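Local atomic coordinates of protein SSD1 (Saccharomyces cerevisiae S288C, PDB entry 7AM1), a protein that binds the untranslated regions of mRNAs and represses translation, as a non-enzymatic, pseudonuclease member of the RNase II family. Residues 509-513 and 514-518; 520-523 and 524-527. All coordinates share one frame; numbering follows the deposited sequence.

How the contacts relate
Both contacts are local and follow each other in the RNB domain, on the chain that leads from helix 495-510 to helix 523-529. Contact 1 closes the first helix and is partly buried, its centre about 25 Å from the centre of the chain; contact 2 opens the second helix and is buried, its centre about 11 Å from that point. Their centres lie about 15 Å apart. In 509-518 a Schellman end and a beta turn carry exposed polar residues, with a small apolar touch beneath them. In 520-527 two leucines pair and the helix bonds begin, while outlying arginines meet the polar ends of Ser523 and Glu526. Helix 604-612 receives side chains from both.

Contact 1 of 2, residues 509-513 and 514-518; sequences RRIND and PEATL
A Schellman motif ends helix 495-510, and a type I beta turn from Asp513 to Ala516 follows at once. Asn512, with positive phi (63°), is the C-prime residue: its N makes a weak hydrogen bond to Arg509 O, and Asp513 N reaches back to Ala508 O. The turn is closed by Ala516 N donating to Asp513 O over 2.9 Å, approaching from over the face of the carbonyl group, 48° off its plane. Pro514 takes the second position of the turn. The Asp513 side chain has CG opposite its backbone N (chi1 -174°), which lays the carboxylate along the turn: OD1 comes to 3.6 Å from Glu515 N, and OD2 lies 4.0 Å from Ala516 CB. An alanine here would remove the carboxylate and is likely to leave the methyl of Ala516 and the side chain of Lys609, which also touches Asp513, less well covered. Nearby, Asn512 ND2 bonds to Asp605 and Arg504 holds the carbonyls of Pro514 and Ala516, tying the turn to helices 604-612 and 495-510. Under the turn, the end of the Ile511 side chain meets the alanine methyl, CD1 to Ala516 CB at 3.8 Å.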
loop_
_atom_site.group_PDB
_atom_site.type_symbol
_atom_site.label_atom_id
_atom_site.label_comp_id
_atom_site.label_asym_id
_atom_site.label_seq_id
_atom_site.Cartn_x
_atom_site.Cartn_y
_atom_site.Cartn_z
ATOM N N ARG A 509 -16.759 12.676 -15.668
ATOM C CA ARG A 509 -18.028 12.015 -15.394
ATOM C C ARG A 509 -17.896 11.091 -14.184
ATOM O O ARG A 509 -18.813 11.002 -13.361
ATOM C CB ARG A 509 -18.504 11.272 -16.642
ATOM C CG ARG A 509 -19.991 10.923 -16.625
ATOM C CD ARG A 509 -20.427 10.218 -17.910
ATOM N NE ARG A 509 -19.518 9.122 -18.242
ATOM C CZ ARG A 509 -18.766 9.049 -19.341
ATOM N NH1 ARG A 509 -18.815 9.993 -20.277
ATOM N NH2 ARG A 509 -17.973 8.002 -19.510
ATOM N N ARG A 510 -16.760 10.394 -14.059
ATOM C CA ARG A 510 -16.577 9.473 -12.940
ATOM C C ARG A 510 -16.674 10.202 -11.602
ATOM O O ARG A 510 -17.334 9.723 -10.673
ATOM C CB ARG A 510 -15.231 8.750 -13.043
ATOM C CG ARG A 510 -15.071 7.631 -12.004
ATOM C CD ARG A 510 -13.736 6.896 -12.110
ATOM N NE ARG A 510 -12.581 7.771 -11.900
ATOM C CZ ARG A 510 -12.242 8.316 -10.733
ATOM N NH1 ARG A 510 -11.171 9.097 -10.653
ATOM N NH2 ARG A 510 -12.973 8.091 -9.646
ATOM N N ILE A 511 -16.012 11.358 -11.482
ATOM C CA ILE A 511 -16.040 12.105 -10.229
ATOM C C ILE A 511 -17.111 13.192 -10.246
ATOM O O ILE A 511 -17.187 14.004 -9.320
ATOM C CB ILE A 511 -14.665 12.728 -9.889
ATOM C CG1 ILE A 511 -14.245 13.784 -10.918
ATOM C CG2 ILE A 511 -13.612 11.641 -9.769
ATOM C CD1 ILE A 511 -13.177 14.739 -10.396
ATOM N N ASN A 512 -17.928 13.236 -11.299
ATOM C CA ASN A 512 -19.106 14.108 -11.319
ATOM C C ASN A 512 -18.718 15.584 -11.245
ATOM O O ASN A 512 -19.373 16.386 -10.576
ATOM C CB ASN A 512 -20.056 13.734 -10.177
ATOM C CG ASN A 512 -21.430 14.329 -10.347
ATOM O OD1 ASN A 512 -21.933 14.431 -11.461
ATOM N ND2 ASN A 512 -22.049 14.724 -9.241
ATOM N N ASP A 513 -17.654 15.953 -11.954
ATOM C CA ASP A 513 -17.182 17.337 -12.006
ATOM C C ASP A 513 -16.878 17.691 -13.457
ATOM O O ASP A 513 -15.770 17.407 -13.946
ATOM C CB ASP A 513 -15.951 17.535 -11.127
ATOM C CG ASP A 513 -15.533 18.990 -11.039
ATOM O OD1 ASP A 513 -16.254 19.841 -11.597
ATOM O OD2 ASP A 513 -14.484 19.283 -10.428
ATOM N N PRO A 514 -17.827 18.307 -14.174
ATOM C CA PRO A 514 -17.616 18.558 -15.612
ATOM C C PRO A 514 -16.317 19.269 -15.954
ATOM O O PRO A 514 -15.716 18.975 -16.994
ATOM C CB PRO A 514 -18.835 19.415 -15.986
ATOM C CG PRO A 514 -19.890 18.995 -15.039
ATOM C CD PRO A 514 -19.176 18.714 -13.739
ATOM N N GLU A 515 -15.872 20.202 -15.118
ATOM C CA GLU A 515 -14.685 20.998 -15.404
ATOM C C GLU A 515 -13.396 20.347 -14.915
ATOM O O GLU A 515 -12.344 20.991 -14.943
ATOM C CB GLU A 515 -14.833 22.388 -14.782
ATOM C CG GLU A 515 -16.083 23.137 -15.225
ATOM C CD GLU A 515 -16.150 23.319 -16.727
ATOM O OE1 GLU A 515 -17.125 22.844 -17.350
ATOM O OE2 GLU A 515 -15.217 23.934 -17.288
ATOM N N ALA A 516 -13.449 19.088 -14.485
ATOM C CA ALA A 516 -12.300 18.470 -13.840
ATOM C C ALA A 516 -11.122 18.350 -14.799
ATOM O O ALA A 516 -11.288 18.047 -15.984
ATOM C CB ALA A 516 -12.677 17.085 -13.308
ATOM N N THR A 517 -9.928 18.589 -14.272
ATOM C CA THR A 517 -8.675 18.338 -14.969
ATOM C C THR A 517 -8.024 17.096 -14.376
ATOM O O THR A 517 -8.209 16.786 -13.195
ATOM C CB THR A 517 -7.729 19.534 -14.859
ATOM O OG1 THR A 517 -7.442 19.794 -13.480
ATOM C CG2 THR A 517 -8.356 20.764 -15.484
ATOM N N LEU A 518 -7.267 16.374 -15.206
ATOM C CA LEU A 518 -6.715 15.094 -14.770
ATOM C C LEU A 518 -5.734 15.264 -13.616
ATOM O O LEU A 518 -5.582 14.352 -12.797
ATOM C CB LEU A 518 -6.052 14.380 -15.947
ATOM C CG LEU A 518 -7.020 13.879 -17.020
ATOM C CD1 LEU A 518 -6.277 13.483 -18.287
ATOM C CD2 LEU A 518 -7.838 12.704 -16.497
#

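Contact 2 of 2, residues 520-523 and 524-527; sequences PTLS and LLES
Ser523, Leu522 and Leu524 bury the most surface where the chain enters helix 523-529. Leu522 stands at the N-cap, and its isobutyl group runs alongside that of Leu525. The branch ends meet at 3.6 Å, Leu522 CD1 to Leu525 CD1, while Leu522 CB rests 4.0 Å from Leu525 CG. Both leucines swing CG to the side opposite their carbonyl carbon (chi1 near -60°), which keeps the two branches next to each other. Ile608 of helix 604-612 touches both, adding a third apolar side chain to the pair.

The carbonyl of Leu522 starts the helical hydrogen bonds: Glu526 N donates to Leu522 O at 3.2 Å, nearly straight (163°) and tilted 19° from the carbonyl plane. One residue on, Ser527 N reaches Ser523 O at 3.3 Å in a weak bond. Ser523 CB packs 3.2 Å from Leu524 N, and OG, anti to its own N, is hydrogen-bonded to Ile539 O and Arg542 NE.

Leu524 turns its side chain off the first turn onto Ile539, Leu540 and Ile625. Its backbone N donates to Glu624 OE2 of helix 617-629, Leu525 N only weakly. The carbonyl of Leu524 is gripped by Ser527, whose OG donates in the carbonyl plane, on a lone pair, at 2.7 Å from Leu524 O, with a weak hydrogen bond from Ser527 N to the same oxygen. Glu526 OE1 forms a salt bridge with Arg554 and a hydrogen bond with Asn550, both of helix 544-568.

A first-turn amide bound by a carboxylate from elsewhere in the fold, here Leu524 N by Glu624, and a first i to i+4 bond accepted by the N-cap carbonyl, are features of a helix N-terminus, in this case within the RNB domain.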
loop_
_atom_site.group_PDB
_atom_site.type_symbol
_atom_site.label_atom_id
_atom_site.label_comp_id
_atom_site.label_asym_id
_atom_site.label_seq_id
_atom_site.Cartn_x
_atom_site.Cartn_y
_atom_site.Cartn_z
ATOM N N PRO A 520 -4.770 17.933 -10.262
ATOM C CA PRO A 520 -4.065 16.974 -9.403
ATOM C C PRO A 520 -4.792 15.635 -9.274
ATOM O O PRO A 520 -6.003 15.560 -9.481
ATOM C CB PRO A 520 -4.006 17.699 -8.054
ATOM C CG PRO A 520 -5.223 18.557 -8.050
ATOM C CD PRO A 520 -5.419 18.999 -9.475
ATOM N N THR A 521 -4.051 14.591 -8.919
ATOM C CA THR A 521 -4.577 13.237 -8.826
ATOM C C THR A 521 -4.370 12.707 -7.410
ATOM O O THR A 521 -3.677 13.310 -6.586
ATOM C CB THR A 521 -3.905 12.331 -9.871
ATOM O OG1 THR A 521 -4.640 11.108 -10.007
ATOM C CG2 THR A 521 -2.457 12.027 -9.482
ATOM N N LEU A 522 -5.001 11.576 -7.119
ATOM C CA LEU A 522 -4.994 10.996 -5.777
ATOM C C LEU A 522 -4.213 9.687 -5.841
ATOM O O LEU A 522 -4.778 8.611 -6.048
ATOM C CB LEU A 522 -6.413 10.802 -5.271
ATOM C CG LEU A 522 -7.229 12.094 -5.171
ATOM C CD1 LEU A 522 -8.669 11.781 -4.779
ATOM C CD2 LEU A 522 -6.592 13.082 -4.181
ATOM N N SER A 523 -2.897 9.791 -5.647
ATOM C CA SER A 523 -2.028 8.632 -5.800
ATOM C C SER A 523 -2.294 7.582 -4.732
ATOM O O SER A 523 -2.214 6.380 -5.006
ATOM C CB SER A 523 -0.567 9.066 -5.747
ATOM O OG SER A 523 0.278 7.943 -5.891
ATOM N N LEU A 524 -2.608 8.010 -3.510
ATOM C CA LEU A 524 -2.821 7.045 -2.438
ATOM C C LEU A 524 -4.135 6.293 -2.639
ATOM O O LEU A 524 -4.200 5.077 -2.421
ATOM C CB LEU A 524 -2.778 7.752 -1.079
ATOM C CG LEU A 524 -1.457 8.464 -0.745
ATOM C CD1 LEU A 524 -1.501 9.127 0.628
ATOM C CD2 LEU A 524 -0.252 7.537 -0.833
ATOM N N LEU A 525 -5.189 6.982 -3.079
ATOM C CA LEU A 525 -6.440 6.274 -3.327
ATOM C C LEU A 525 -6.273 5.244 -4.442
ATOM O O LEU A 525 -6.829 4.144 -4.363
ATOM C CB LEU A 525 -7.564 7.252 -3.658
ATOM C CG LEU A 525 -7.933 8.279 -2.583
ATOM C CD1 LEU A 525 -9.346 8.810 -2.829
ATOM C CD2 LEU A 525 -7.798 7.731 -1.171
ATOM N N GLU A 526 -5.490 5.564 -5.478
ATOM C CA GLU A 526 -5.208 4.565 -6.508
ATOM C C GLU A 526 -4.629 3.294 -5.892
ATOM O O GLU A 526 -5.012 2.181 -6.273
ATOM C CB GLU A 526 -4.260 5.144 -7.563
ATOM C CG GLU A 526 -3.484 4.119 -8.404
ATOM C CD GLU A 526 -4.356 3.263 -9.314
ATOM O OE1 GLU A 526 -5.562 3.558 -9.471
ATOM O OE2 GLU A 526 -3.816 2.294 -9.893
ATOM N N SER A 527 -3.724 3.440 -4.915
ATOM C CA SER A 527 -3.057 2.281 -4.332
ATOM C C SER A 527 -3.999 1.437 -3.484
ATOM O O SER A 527 -3.644 0.305 -3.140
ATOM C CB SER A 527 -1.833 2.715 -3.505
ATOM O OG SER A 527 -2.193 3.216 -2.231
#